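Long-range contacts in putative phosphohistidine phosphatase SixA (Agrobacterium tumefaciens, PDB 2RFL), which probably removes phosphate groups, perhaps from phosphohistidine, as a putative SixA-type member of the histidine phosphatase superfamily: residues A64-T69 against M111-N116; R10-R15 against L145-Q150; S60-R65 against Y85-Y90. One frame throughout, in Å; residues are numbered along the deposited sequence. Where two conformers were deposited one is given.

Contact 1. Residues A64-T69 against M111-N116; sequences ARCRQT and MLVGHN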
ATOM      1  N   ALA A  64      -7.929  10.240  -6.879  1.00 32.40           N
ATOM      2  CA  ALA A  64      -7.615   9.724  -8.192  1.00 33.61           C
ATOM      3  C   ALA A  64      -6.247   8.975  -8.220  1.00 34.86           C
ATOM      4  O   ALA A  64      -6.207   7.811  -8.632  1.00 34.80           O
ATOM      5  CB  ALA A  64      -7.673  10.780  -9.172  1.00 34.76           C
ATOM      6  N   ARG A  65      -5.160   9.600  -7.743  1.00 34.54           N
ATOM      7  CA  ARG A  65      -3.835   8.977  -7.795  1.00 34.07           C
ATOM      8  C   ARG A  65      -3.777   7.614  -7.098  1.00 34.11           C
ATOM      9  O   ARG A  65      -2.853   6.838  -7.320  1.00 34.29           O
ATOM     10  CB  ARG A  65      -2.730   9.903  -7.252  1.00 34.17           C
ATOM     11  CG  ARG A  65      -2.617  10.017  -5.704  1.00 30.69           C
ATOM     12  CD  ARG A  65      -1.535  11.117  -5.325  1.00 29.70           C
ATOM     13  NE  ARG A  65      -1.683  11.776  -4.004  1.00 27.64           N
ATOM     14  CZ  ARG A  65      -2.529  12.783  -3.738  1.00 27.98           C
ATOM     15  NH1 ARG A  65      -3.356  13.290  -4.666  1.00 24.94           N
ATOM     16  NH2 ARG A  65      -2.551  13.303  -2.515  1.00 30.58           N
ATOM     17  N   CYS A  66      -4.751   7.318  -6.256  1.00 33.52           N
ATOM     18  CA  CYS A  66      -4.730   6.052  -5.540  1.00 33.07           C
ATOM     19  C   CYS A  66      -5.551   5.128  -6.358  1.00 32.30           C
ATOM     20  O   CYS A  66      -5.200   3.990  -6.547  1.00 32.80           O
ATOM     21  CB  CYS A  66      -5.313   6.174  -4.127  1.00 33.12           C
ATOM     22  SG  CYS A  66      -4.078   6.631  -2.893  1.00 33.64           S
ATOM     23  N   ARG A  67      -6.636   5.663  -6.874  1.00 31.65           N
ATOM     24  CA  ARG A  67      -7.531   4.961  -7.735  1.00 31.74           C
ATOM     25  C   ARG A  67      -6.806   4.345  -8.960  1.00 32.19           C
ATOM     26  O   ARG A  67      -6.891   3.149  -9.189  1.00 30.08           O
ATOM     27  CB  ARG A  67      -8.653   5.921  -8.114  1.00 31.34           C
ATOM     28  CG  ARG A  67      -9.670   6.040  -7.013  1.00 28.99           C
ATOM     29  CD  ARG A  67     -10.896   6.740  -7.558  1.00 30.11           C
ATOM     30  NE  ARG A  67     -12.044   6.703  -6.663  1.00 28.91           N
ATOM     31  CZ  ARG A  67     -12.949   5.713  -6.605  1.00 31.54           C
ATOM     32  NH1 ARG A  67     -12.842   4.646  -7.371  1.00 32.37           N
ATOM     33  NH2 ARG A  67     -13.977   5.786  -5.769  1.00 28.45           N
ATOM     34  N   GLN A  68      -6.050   5.183  -9.683  1.00 33.00           N
ATOM     35  CA  GLN A  68      -5.268   4.783 -10.850  1.00 33.36           C
ATOM     36  C   GLN A  68      -4.174   3.808 -10.387  1.00 33.60           C
ATOM     37  O   GLN A  68      -4.010   2.743 -11.014  1.00 32.83           O
ATOM     38  CB  GLN A  68      -4.662   5.975 -11.606  1.00 32.09           C
ATOM     39  CG  GLN A  68      -5.632   6.997 -12.208  1.00 31.68           C
ATOM     40  CD  GLN A  68      -4.984   8.419 -12.402  1.00 30.78           C
ATOM     41  OE1 GLN A  68      -3.965   8.789 -11.798  1.00 28.01           O
ATOM     42  NE2 GLN A  68      -5.626   9.210 -13.180  1.00 30.03           N
ATOM     43  N   THR A  69      -3.477   4.124  -9.283  1.00 32.56           N
ATOM     44  CA  THR A  69      -2.511   3.152  -8.756  1.00 32.75           C
ATOM     45  C   THR A  69      -3.181   1.755  -8.693  1.00 33.44           C
ATOM     46  O   THR A  69      -2.662   0.818  -9.302  1.00 32.83           O
ATOM     47  CB  THR A  69      -1.844   3.566  -7.380  1.00 32.50           C
ATOM     48  OG1 THR A  69      -1.277   4.890  -7.473  1.00 32.65           O
ATOM     49  CG2 THR A  69      -0.717   2.607  -7.001  1.00 30.00           C
HETATM   50  N   MSE A 111      -4.455  -5.598   1.435  1.00 38.08           N
HETATM   51  CA  MSE A 111      -3.590  -4.588   0.907  1.00 36.08           C
HETATM   52  C   MSE A 111      -4.226  -3.224   1.068  1.00 34.53           C
HETATM   53  O   MSE A 111      -5.377  -3.000   0.669  1.00 33.65           O
HETATM   54  CB  MSE A 111      -3.312  -4.825  -0.561  1.00 36.46           C
HETATM   55  CG  MSE A 111      -2.596  -3.670  -1.179  1.00 37.81           C
HETATM   56 SE   MSE A 111      -1.727  -4.119  -2.801  0.95 46.00          SE
HETATM   57  CE  MSE A 111      -3.050  -3.487  -4.155  1.00 36.84           C
ATOM     58  N   LEU A 112      -3.453  -2.311   1.629  1.00 32.55           N
ATOM     59  CA  LEU A 112      -3.890  -0.947   1.736  1.00 32.10           C
ATOM     60  C   LEU A 112      -3.229  -0.094   0.666  1.00 31.54           C
ATOM     61  O   LEU A 112      -2.045  -0.229   0.432  1.00 31.88           O
ATOM     62  CB  LEU A 112      -3.618  -0.397   3.151  1.00 31.29           C
ATOM     63  CG  LEU A 112      -4.255  -1.101   4.356  1.00 32.14           C
ATOM     64  CD1 LEU A 112      -4.157  -0.090   5.438  1.00 35.42           C
ATOM     65  CD2 LEU A 112      -5.759  -1.580   4.252  1.00 31.46           C
ATOM     66  N   VAL A 113      -3.999   0.791   0.030  1.00 31.01           N
ATOM     67  CA  VAL A 113      -3.469   1.762  -0.958  1.00 31.24           C
ATOM     68  C   VAL A 113      -3.796   3.218  -0.525  1.00 31.11           C
ATOM     69  O   VAL A 113      -4.890   3.731  -0.721  1.00 29.65           O
ATOM     70  CB  VAL A 113      -3.992   1.466  -2.413  1.00 31.05           C
ATOM     71  CG1 VAL A 113      -3.394   2.437  -3.490  1.00 31.25           C
ATOM     72  CG2 VAL A 113      -3.743   0.022  -2.789  1.00 32.50           C
ATOM     73  N   GLY A 114      -2.811   3.881   0.066  1.00 32.53           N
ATOM     74  CA  GLY A 114      -2.976   5.267   0.542  1.00 32.29           C
ATOM     75  C   GLY A 114      -1.674   6.034   0.484  1.00 31.89           C
ATOM     76  O   GLY A 114      -0.826   5.750  -0.364  1.00 31.54           O
ATOM     77  N   HIS A 115      -1.516   6.981   1.410  1.00 31.59           N
ATOM     78  CA  HIS A 115      -0.534   8.065   1.283  1.00 31.72           C
ATOM     79  C   HIS A 115       0.360   8.181   2.502  1.00 31.81           C
ATOM     80  O   HIS A 115      -0.037   7.813   3.603  1.00 31.01           O
ATOM     81  CB  HIS A 115      -1.202   9.461   1.116  1.00 31.17           C
ATOM     82  CG  HIS A 115      -2.455   9.476   0.309  1.00 29.72           C
ATOM     83  ND1 HIS A 115      -2.581  10.224  -0.841  1.00 32.83           N
ATOM     84  CD2 HIS A 115      -3.671   8.915   0.518  1.00 32.66           C
ATOM     85  CE1 HIS A 115      -3.803  10.102  -1.327  1.00 31.66           C
ATOM     86  NE2 HIS A 115      -4.484   9.304  -0.525  1.00 35.42           N
ATOM     87  N   ASN A 116       1.559   8.723   2.272  1.00 32.05           N
ATOM     88  CA  ASN A 116       2.436   9.263   3.311  1.00 32.29           C
ATOM     89  C   ASN A 116       1.811  10.510   3.971  1.00 32.25           C
ATOM     90  O   ASN A 116       1.087  11.230   3.310  1.00 32.69           O
ATOM     91  CB  ASN A 116       3.809   9.608   2.700  1.00 32.42           C
ATOM     92  CG  ASN A 116       4.814   8.445   2.774  1.00 33.87           C
ATOM     93  OD1 ASN A 116       4.581   7.412   3.416  1.00 35.29           O
ATOM     94  ND2 ASN A 116       5.951   8.630   2.131  1.00 36.97           N
TER
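Arg-65 and His-115 meet at the C-terminal ends of the parallel strands of the sheet in the alpha-beta-alpha sandwich of the histidine phosphatase fold. Helix 64-77 packs there against the end of strand 109-114, and the two residues probably line the phosphate pocket together with His-16. The short helix and strand segments approach to 8.3 Å between axes, with their directions 141° apart. From its CB, His-115 sends the ring toward the helix, CG lying beside the backbone N and anti to the carbonyl carbon (chi1 -36°). The Cys-66 sulfur sits over a face of the imidazole, 4.0 Å from SG to the centroid of the His-115 ring. Nearest to it is NE2, His-115 NE2 to Cys-66 SG being 3.6 Å, then CD2; the hydrogen-bond partner of NE2 is Ser-61 OG in one of its two conformers. At the ring's tip CE1 lies over a face of the Arg-65 guanidinium, and His-115 ND1 is 3.5 Å from Arg-65 NH2. The two flat groups stand 80° apart, with Arg-65 CZ in the plane of the imidazole at its edge. The Arg-65 chain stays extended from CG to NE, and a salt bridge from NH2 to Asp-28 holds its tip. One turn further along the helix Thr-69 CB is 4.3 Å from Val-113 CG1, the strand methyl that also lies 4.2 Å from Cys-66 CB.

Contact 2. Residues R10-R15 against L145-Q150; sequences RVYLLR and LAVLDQ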
ATOM      1  N   ARG A  10      -1.382 -11.818   6.193  1.00 43.61           N
ATOM      2  CA  ARG A  10      -0.480 -11.059   5.320  1.00 43.50           C
ATOM      3  C   ARG A  10      -1.008  -9.649   5.047  1.00 42.37           C
ATOM      4  O   ARG A  10      -2.146  -9.492   4.599  1.00 42.05           O
ATOM      5  CB  ARG A  10      -0.219 -11.774   3.981  1.00 44.05           C
ATOM      6  CG  ARG A  10       0.850 -11.054   3.129  1.00 45.70           C
ATOM      7  CD  ARG A  10       1.570 -11.962   2.152  1.00 49.11           C
ATOM      8  NE  ARG A  10       2.510 -12.861   2.811  1.00 52.55           N
ATOM      9  CZ  ARG A  10       3.376 -13.632   2.164  1.00 53.90           C
ATOM     10  NH1 ARG A  10       3.431 -13.593   0.842  1.00 58.15           N
ATOM     11  NH2 ARG A  10       4.200 -14.421   2.830  1.00 53.48           N
ATOM     12  N   VAL A  11      -0.151  -8.659   5.316  1.00 40.80           N
ATOM     13  CA  VAL A  11      -0.397  -7.238   5.058  1.00 39.16           C
ATOM     14  C   VAL A  11       0.479  -6.701   3.925  1.00 37.40           C
ATOM     15  O   VAL A  11       1.702  -6.733   3.989  1.00 36.53           O
ATOM     16  CB  VAL A  11      -0.122  -6.369   6.318  1.00 39.24           C
ATOM     17  CG1 VAL A  11       0.012  -4.890   5.987  1.00 37.30           C
ATOM     18  CG2 VAL A  11      -1.225  -6.530   7.318  1.00 42.94           C
ATOM     19  N   TYR A  12      -0.164  -6.181   2.897  1.00 35.51           N
ATOM     20  CA  TYR A  12       0.541  -5.430   1.868  1.00 33.62           C
ATOM     21  C   TYR A  12       0.280  -3.957   2.079  1.00 32.10           C
ATOM     22  O   TYR A  12      -0.885  -3.545   2.304  1.00 31.16           O
ATOM     23  CB  TYR A  12       0.070  -5.829   0.484  1.00 33.66           C
ATOM     24  CG  TYR A  12       0.166  -7.318   0.156  1.00 34.68           C
ATOM     25  CD1 TYR A  12      -0.978  -8.124   0.161  1.00 31.79           C
ATOM     26  CD2 TYR A  12       1.409  -7.906  -0.220  1.00 33.30           C
ATOM     27  CE1 TYR A  12      -0.891  -9.485  -0.163  1.00 35.43           C
ATOM     28  CE2 TYR A  12       1.502  -9.262  -0.559  1.00 31.61           C
ATOM     29  CZ  TYR A  12       0.352 -10.044  -0.521  1.00 35.72           C
ATOM     30  OH  TYR A  12       0.427 -11.383  -0.850  1.00 36.09           O
ATOM     31  N   LEU A  13       1.369  -3.186   2.030  1.00 30.41           N
ATOM     32  CA  LEU A  13       1.364  -1.729   2.148  1.00 29.81           C
ATOM     33  C   LEU A  13       1.967  -1.030   0.944  1.00 30.23           C
ATOM     34  O   LEU A  13       3.213  -1.028   0.761  1.00 29.49           O
ATOM     35  CB  LEU A  13       2.185  -1.291   3.371  1.00 30.69           C
ATOM     36  CG  LEU A  13       1.889  -1.735   4.793  1.00 28.37           C
ATOM     37  CD1 LEU A  13       2.949  -1.119   5.663  1.00 29.59           C
ATOM     38  CD2 LEU A  13       0.550  -1.254   5.198  1.00 31.07           C
ATOM     39  N   LEU A  14       1.083  -0.384   0.182  1.00 29.86           N
ATOM     40  CA  LEU A  14       1.362   0.210  -1.118  1.00 30.24           C
ATOM     41  C   LEU A  14       1.188   1.735  -1.110  1.00 30.54           C
ATOM     42  O   LEU A  14       0.089   2.278  -0.908  1.00 30.36           O
ATOM     43  CB  LEU A  14       0.466  -0.433  -2.232  1.00 29.80           C
ATOM     44  CG  LEU A  14       0.563   0.112  -3.688  1.00 28.47           C
ATOM     45  CD1 LEU A  14       1.975  -0.008  -4.310  1.00 25.85           C
ATOM     46  CD2 LEU A  14      -0.482  -0.478  -4.659  1.00 23.26           C
ATOM     47  N   ARG A  15       2.276   2.440  -1.363  1.00 32.01           N
ATOM     48  CA  ARG A  15       2.152   3.859  -1.554  1.00 32.47           C
ATOM     49  C   ARG A  15       1.761   4.079  -3.007  1.00 33.22           C
ATOM     50  O   ARG A  15       2.193   3.335  -3.880  1.00 31.91           O
ATOM     51  CB  ARG A  15       3.419   4.599  -1.178  1.00 32.51           C
ATOM     52  CG  ARG A  15       3.225   6.119  -1.240  1.00 32.65           C
ATOM     53  CD  ARG A  15       4.302   6.914  -0.554  1.00 28.81           C
ATOM     54  NE  ARG A  15       4.155   8.302  -0.922  1.00 24.97           N
ATOM     55  CZ  ARG A  15       5.177   9.137  -1.084  1.00 27.56           C
ATOM     56  NH1 ARG A  15       6.421   8.728  -0.842  1.00 27.33           N
ATOM     57  NH2 ARG A  15       4.962  10.390  -1.471  1.00 23.94           N
ATOM     58  N   LEU A 145       6.081  -1.258  -2.072  1.00 34.21           N
ATOM     59  CA  LEU A 145       5.225  -2.308  -1.491  1.00 32.81           C
ATOM     60  C   LEU A 145       5.912  -3.142  -0.397  1.00 32.98           C
ATOM     61  O   LEU A 145       6.785  -3.965  -0.676  1.00 32.97           O
ATOM     62  CB  LEU A 145       4.699  -3.230  -2.578  1.00 31.25           C
ATOM     63  CG  LEU A 145       3.981  -4.530  -2.229  1.00 29.64           C
ATOM     64  CD1 LEU A 145       2.526  -4.216  -1.816  1.00 24.71           C
ATOM     65  CD2 LEU A 145       4.049  -5.535  -3.422  1.00 23.88           C
ATOM     66  N   ALA A 146       5.469  -2.933   0.841  1.00 33.19           N
ATOM     67  CA  ALA A 146       5.858  -3.725   1.970  1.00 33.09           C
ATOM     68  C   ALA A 146       4.964  -4.956   2.007  1.00 34.09           C
ATOM     69  O   ALA A 146       3.742  -4.858   1.827  1.00 33.12           O
ATOM     70  CB  ALA A 146       5.665  -2.935   3.168  1.00 33.49           C
ATOM     71  N   VAL A 147       5.591  -6.114   2.193  1.00 35.62           N
ATOM     72  CA  VAL A 147       4.922  -7.417   2.370  1.00 36.67           C
ATOM     73  C   VAL A 147       5.219  -7.922   3.790  1.00 36.48           C
ATOM     74  O   VAL A 147       6.373  -8.191   4.133  1.00 36.00           O
ATOM     75  CB  VAL A 147       5.408  -8.494   1.342  1.00 37.49           C
ATOM     76  CG1 VAL A 147       4.585  -9.776   1.436  1.00 35.69           C
ATOM     77  CG2 VAL A 147       5.371  -7.944  -0.082  1.00 41.35           C
ATOM     78  N   LEU A 148       4.173  -8.045   4.599  1.00 35.68           N
ATOM     79  CA  LEU A 148       4.325  -8.351   6.003  1.00 35.85           C
ATOM     80  C   LEU A 148       3.594  -9.614   6.420  1.00 37.20           C
ATOM     81  O   LEU A 148       2.516  -9.889   5.937  1.00 36.09           O
ATOM     82  CB  LEU A 148       3.880  -7.168   6.850  1.00 34.35           C
ATOM     83  CG  LEU A 148       4.671  -5.903   6.575  1.00 30.57           C
ATOM     84  CD1 LEU A 148       3.751  -4.754   6.139  1.00 27.18           C
ATOM     85  CD2 LEU A 148       5.400  -5.560   7.793  1.00 24.40           C
ATOM     86  N   ASP A 149       4.216 -10.372   7.315  1.00 39.78           N
ATOM     87  CA  ASP A 149       3.639 -11.595   7.869  1.00 42.82           C
ATOM     88  C   ASP A 149       3.737 -11.576   9.380  1.00 44.06           C
ATOM     89  O   ASP A 149       4.592 -10.871   9.967  1.00 42.77           O
ATOM     90  CB  ASP A 149       4.346 -12.865   7.340  1.00 43.06           C
ATOM     91  CG  ASP A 149       3.810 -13.341   5.983  1.00 45.62           C
ATOM     92  OD1 ASP A 149       2.612 -13.665   5.857  1.00 47.02           O
ATOM     93  OD2 ASP A 149       4.605 -13.417   5.026  1.00 48.62           O
ATOM     94  N   GLN A 150       2.834 -12.350   9.986  1.00 45.98           N
ATOM     95  CA  GLN A 150       2.859 -12.695  11.410  1.00 47.24           C
ATOM     96  C   GLN A 150       3.927 -13.749  11.747  1.00 48.02           C
ATOM     97  O   GLN A 150       5.102 -13.450  11.929  1.00 47.92           O
ATOM     98  CB  GLN A 150       1.501 -13.265  11.815  1.00 47.82           C
ATOM     99  CG  GLN A 150       0.340 -12.327  11.612  1.00 47.46           C
ATOM    100  CD  GLN A 150      -0.958 -12.896  12.141  1.00 47.62           C
ATOM    101  OE1 GLN A 150      -0.977 -13.656  13.116  1.00 48.90           O
ATOM    102  NE2 GLN A 150      -2.050 -12.504  11.526  1.00 43.75           N
TER
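Ala-146 O takes two donors from strand 10-15: Leu-13 N at 2.9 Å, and the weaker CA-H of Tyr-12, whose CA is 3.3 Å from that oxygen. Leu-13 O is treated likewise by Ala-146 N and Leu-145 CA-H. With the reciprocal bonds between Val-11 and Leu-148, these make a regular antiparallel pairing in which Val-11/Leu-148 and Leu-13/Ala-146 are the hydrogen-bonded pairs. On the face bearing Tyr-12 and Val-147 the two side chains lie side by side, pointing the same way, and Tyr-12 CE2 is 3.7 Å from Val-147 CG1. Leu-145 CD1 turns in to meet Tyr-12 CB, also at 3.7 Å. At the end of the strand pair Arg-10 folds back toward Asp-149, its chain bent at chi3 (-73°). Arg-10 NE donates to Asp-149 OD1 at 3.2 Å, meeting it on the syn side but about 30° out of the carboxylate plane; the second limb of this salt bridge, NH2 to OD2, is modelled too short for its length to be trusted. Val-147 CG1 lies over a face of the same guanidinium. On the reverse face Leu-13 CD1 and Leu-148 CD1 touch at 3.8 Å. Strand 10-15 leads to Arg-15, probably the arginine of the family's N-terminal Arg-His motif. The pair lies inside the mixed sheet, between strand 109-114 beyond 10-15 and strand 162-167 beyond 145-149, while helix 118-127 packs on Leu-13 and Leu-148.

Contact 3. Residues S60-R65 against Y85-Y90; sequences SSTAAR and YIDEMY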
ATOM      1  N   SER A  60      -8.398   1.204  -0.586  1.00 25.47           N
ATOM      2  CA  SER A  60      -7.690   2.317  -1.237  1.00 25.43           C
ATOM      3  C   SER A  60      -8.361   3.636  -0.940  1.00 25.68           C
ATOM      4  O   SER A  60      -9.568   3.678  -0.798  1.00 25.39           O
ATOM      5  CB  SER A  60      -7.680   2.131  -2.757  1.00 25.51           C
ATOM      6  OG  SER A  60      -7.120   3.251  -3.465  1.00 21.09           O
ATOM      7  N   SER A  61      -7.561   4.702  -0.871  0.50 24.87           N
ATOM      8  CA  SER A  61      -8.038   6.070  -1.004  0.50 23.90           C
ATOM      9  C   SER A  61      -8.923   6.201  -2.262  0.50 25.29           C
ATOM     10  O   SER A  61      -8.753   5.491  -3.283  0.50 24.64           O
ATOM     11  CB  SER A  61      -6.839   7.055  -1.073  0.50 24.25           C
ATOM     12  OG  SER A  61      -7.180   8.442  -1.244  0.50 16.25           O
ATOM     13  N   THR A  62      -9.862   7.126  -2.182  1.00 25.65           N
ATOM     14  CA  THR A  62     -10.650   7.464  -3.300  1.00 25.91           C
ATOM     15  C   THR A  62      -9.886   8.443  -4.179  1.00 27.71           C
ATOM     16  O   THR A  62     -10.328   8.691  -5.294  1.00 27.76           O
ATOM     17  CB  THR A  62     -11.977   8.083  -2.833  1.00 25.77           C
ATOM     18  OG1 THR A  62     -11.701   8.991  -1.767  1.00 22.83           O
ATOM     19  CG2 THR A  62     -12.888   7.010  -2.329  1.00 21.26           C
ATOM     20  N   ALA A  63      -8.753   9.006  -3.688  1.00 28.62           N
ATOM     21  CA  ALA A  63      -8.053  10.072  -4.455  1.00 30.18           C
ATOM     22  C   ALA A  63      -7.626   9.526  -5.807  1.00 30.44           C
ATOM     23  O   ALA A  63      -7.045   8.465  -5.878  1.00 29.36           O
ATOM     24  CB  ALA A  63      -6.869  10.642  -3.704  1.00 29.32           C
ATOM     25  N   ALA A  64      -7.929  10.240  -6.879  1.00 32.40           N
ATOM     26  CA  ALA A  64      -7.615   9.724  -8.192  1.00 33.61           C
ATOM     27  C   ALA A  64      -6.247   8.975  -8.220  1.00 34.86           C
ATOM     28  O   ALA A  64      -6.207   7.811  -8.632  1.00 34.80           O
ATOM     29  CB  ALA A  64      -7.673  10.780  -9.172  1.00 34.76           C
ATOM     30  N   ARG A  65      -5.160   9.600  -7.743  1.00 34.54           N
ATOM     31  CA  ARG A  65      -3.835   8.977  -7.795  1.00 34.07           C
ATOM     32  C   ARG A  65      -3.777   7.614  -7.098  1.00 34.11           C
ATOM     33  O   ARG A  65      -2.853   6.838  -7.320  1.00 34.29           O
ATOM     34  CB  ARG A  65      -2.730   9.903  -7.252  1.00 34.17           C
ATOM     35  CG  ARG A  65      -2.617  10.017  -5.704  1.00 30.69           C
ATOM     36  CD  ARG A  65      -1.535  11.117  -5.325  1.00 29.70           C
ATOM     37  NE  ARG A  65      -1.683  11.776  -4.004  1.00 27.64           N
ATOM     38  CZ  ARG A  65      -2.529  12.783  -3.738  1.00 27.98           C
ATOM     39  NH1 ARG A  65      -3.356  13.290  -4.666  1.00 24.94           N
ATOM     40  NH2 ARG A  65      -2.551  13.303  -2.515  1.00 30.58           N
ATOM     41  N   TYR A  85     -13.280   1.457  -1.736  1.00 42.65           N
ATOM     42  CA  TYR A  85     -12.839   2.824  -1.700  1.00 42.25           C
ATOM     43  C   TYR A  85     -13.376   3.632  -0.516  1.00 42.58           C
ATOM     44  O   TYR A  85     -14.556   3.643  -0.233  1.00 42.26           O
ATOM     45  CB  TYR A  85     -13.179   3.466  -3.018  1.00 41.91           C
ATOM     46  CG  TYR A  85     -12.392   2.869  -4.148  1.00 40.25           C
ATOM     47  CD1 TYR A  85     -11.063   3.214  -4.334  1.00 37.68           C
ATOM     48  CD2 TYR A  85     -12.970   1.930  -5.010  1.00 38.46           C
ATOM     49  CE1 TYR A  85     -10.324   2.673  -5.380  1.00 39.84           C
ATOM     50  CE2 TYR A  85     -12.242   1.386  -6.060  1.00 38.65           C
ATOM     51  CZ  TYR A  85     -10.922   1.763  -6.232  1.00 39.50           C
ATOM     52  OH  TYR A  85     -10.185   1.251  -7.253  1.00 41.35           O
ATOM     53  N   ILE A  86     -12.458   4.312   0.149  1.00 42.33           N
ATOM     54  CA  ILE A  86     -12.656   4.849   1.452  1.00 42.28           C
ATOM     55  C   ILE A  86     -12.065   6.233   1.414  1.00 43.28           C
ATOM     56  O   ILE A  86     -10.836   6.379   1.471  1.00 41.99           O
ATOM     57  CB  ILE A  86     -11.889   3.974   2.469  1.00 42.30           C
ATOM     58  CG1 ILE A  86     -12.406   2.515   2.408  1.00 40.46           C
ATOM     59  CG2 ILE A  86     -11.898   4.607   3.894  1.00 42.49           C
ATOM     60  CD1 ILE A  86     -11.899   1.623   3.449  1.00 37.77           C
ATOM     61  N   ASP A  87     -12.940   7.238   1.299  1.00 45.09           N
ATOM     62  CA  ASP A  87     -12.545   8.651   1.213  1.00 47.05           C
ATOM     63  C   ASP A  87     -11.640   9.057   2.388  1.00 47.64           C
ATOM     64  O   ASP A  87     -10.677   9.807   2.210  1.00 47.32           O
ATOM     65  CB  ASP A  87     -13.779   9.585   1.175  1.00 48.45           C
ATOM     66  CG  ASP A  87     -14.425   9.734  -0.236  1.00 48.09           C
ATOM     67  OD1 ASP A  87     -13.778  10.107  -1.238  1.00 43.24           O
ATOM     68  OD2 ASP A  87     -15.647   9.533  -0.321  1.00 49.82           O
ATOM     69  N   GLU A  88     -11.938   8.514   3.568  1.00 48.39           N
ATOM     70  CA  GLU A  88     -11.214   8.814   4.808  1.00 49.17           C
ATOM     71  C   GLU A  88      -9.752   8.281   4.873  1.00 48.41           C
ATOM     72  O   GLU A  88      -9.040   8.478   5.864  1.00 47.47           O
ATOM     73  CB  GLU A  88     -12.044   8.316   5.988  1.00 49.71           C
ATOM     74  CG  GLU A  88     -11.868   9.114   7.269  1.00 52.53           C
ATOM     75  CD  GLU A  88     -12.740  10.344   7.334  1.00 56.45           C
ATOM     76  OE1 GLU A  88     -13.175  10.827   6.264  1.00 60.75           O
ATOM     77  OE2 GLU A  88     -12.991  10.843   8.453  1.00 56.72           O
HETATM   78  N   MSE A  89      -9.331   7.610   3.806  1.00 48.11           N
HETATM   79  CA  MSE A  89      -7.931   7.242   3.636  1.00 47.16           C
HETATM   80  C   MSE A  89      -7.135   8.380   3.005  1.00 45.73           C
HETATM   81  O   MSE A  89      -5.904   8.368   3.014  1.00 45.44           O
HETATM   82  CB  MSE A  89      -7.810   5.979   2.779  1.00 46.37           C
HETATM   83  CG  MSE A  89      -7.928   4.683   3.566  1.00 47.51           C
HETATM   84 SE   MSE A  89      -7.559   3.107   2.477  1.00 53.11          SE
HETATM   85  CE  MSE A  89      -5.638   2.971   2.785  1.00 47.14           C
ATOM     86  N   TYR A  90      -7.846   9.362   2.460  1.00 45.16           N
ATOM     87  CA  TYR A  90      -7.221  10.594   1.996  1.00 44.40           C
ATOM     88  C   TYR A  90      -7.293  11.684   3.059  1.00 45.70           C
ATOM     89  O   TYR A  90      -8.360  11.958   3.610  1.00 46.49           O
ATOM     90  CB  TYR A  90      -7.882  11.075   0.703  1.00 43.61           C
ATOM     91  CG  TYR A  90      -7.382  12.418   0.222  1.00 39.06           C
ATOM     92  CD1 TYR A  90      -6.156  12.537  -0.417  1.00 35.78           C
ATOM     93  CD2 TYR A  90      -8.138  13.569   0.409  1.00 34.06           C
ATOM     94  CE1 TYR A  90      -5.695  13.764  -0.858  1.00 33.74           C
ATOM     95  CE2 TYR A  90      -7.685  14.800  -0.029  1.00 32.85           C
ATOM     96  CZ  TYR A  90      -6.464  14.891  -0.661  1.00 34.33           C
ATOM     97  OH  TYR A  90      -6.009  16.114  -1.098  1.00 38.18           O
TER
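One wall of the probable phosphate pocket is built where Ser-61 meets Tyr-90, in the loops that follow strands 57-60 and 82-85. Ser-61 was modelled in two conformers, and its OG contacts hold for one of them. In that conformer the OG that also meets His-115 accepts from Ala-63 N at 3.0 Å (162° at the hydrogen), closing an ST turn just before helix 64-77, and across the contact Ser-61 OG touches Tyr-90 CB at 3.3 Å. The Tyr-90 ring swings away from the backbone N (CG anti to it, chi1 174°), over toward the start of the helix. Ala-63 CB packs against its CD1, and Arg-65 NH2 lies in the plane of the ring at its edge, 3.6 Å from Tyr-90 CE1. The guanidinium and the phenol ring are turned 80° apart, and Arg-65 NH2 and Tyr-90 OH both reach Asp-28 OD2, which therefore ties the two tips together. At the ends of the two strands Ser-60 and Tyr-85 form a parallel bridge, with Ile-86 N donating to Ser-60 O at 3.1 Å. Ser-61 O accepts from Ser-60 OG at 2.8 Å, on a lone pair, and also faces the edge of the Tyr-85 ring, 3.4 Å from Tyr-85 CD1. Thr-62 CG2 packs at 3.6 Å on Tyr-85 CB; Thr-62 OG1 and Asp-87 OD1 are hydrogen-bonded, though modelled too close for the length to be reliable. The 3-10 turn 87-89 brings selenomethionine Met-89 inward, its SE 3.5 Å from Ser-60 C. Loops after parallel strands that gather side chains round an arginine at a helix start are as expected of the histidine phosphatase active site.

Contacts 1 and 3 lie about 7 Å apart between centres and share Ala-64 and Arg-65 on helix 64-77; a backbone bond between Val-113 O and Ser-61 N joins them beside the probable active site. Their chemistry is mixed, with flat groups, hydroxyls and a sulfur meeting beside buried apolar atoms. Contact 2 is instead regular strand pairing, mostly aliphatic, with an ion pair at its partly exposed end. It touches contact 1 through the neighbouring strands 10-15 and 109-114, where the backbone of Leu-112 hydrogen-bonds with those of Tyr-12 and Leu-14. Contacts 1 and 2 are near the chain's centre; contact 3 lies further out, reaching exposed Asp-87, and is on the opposite side of that centre from contact 2.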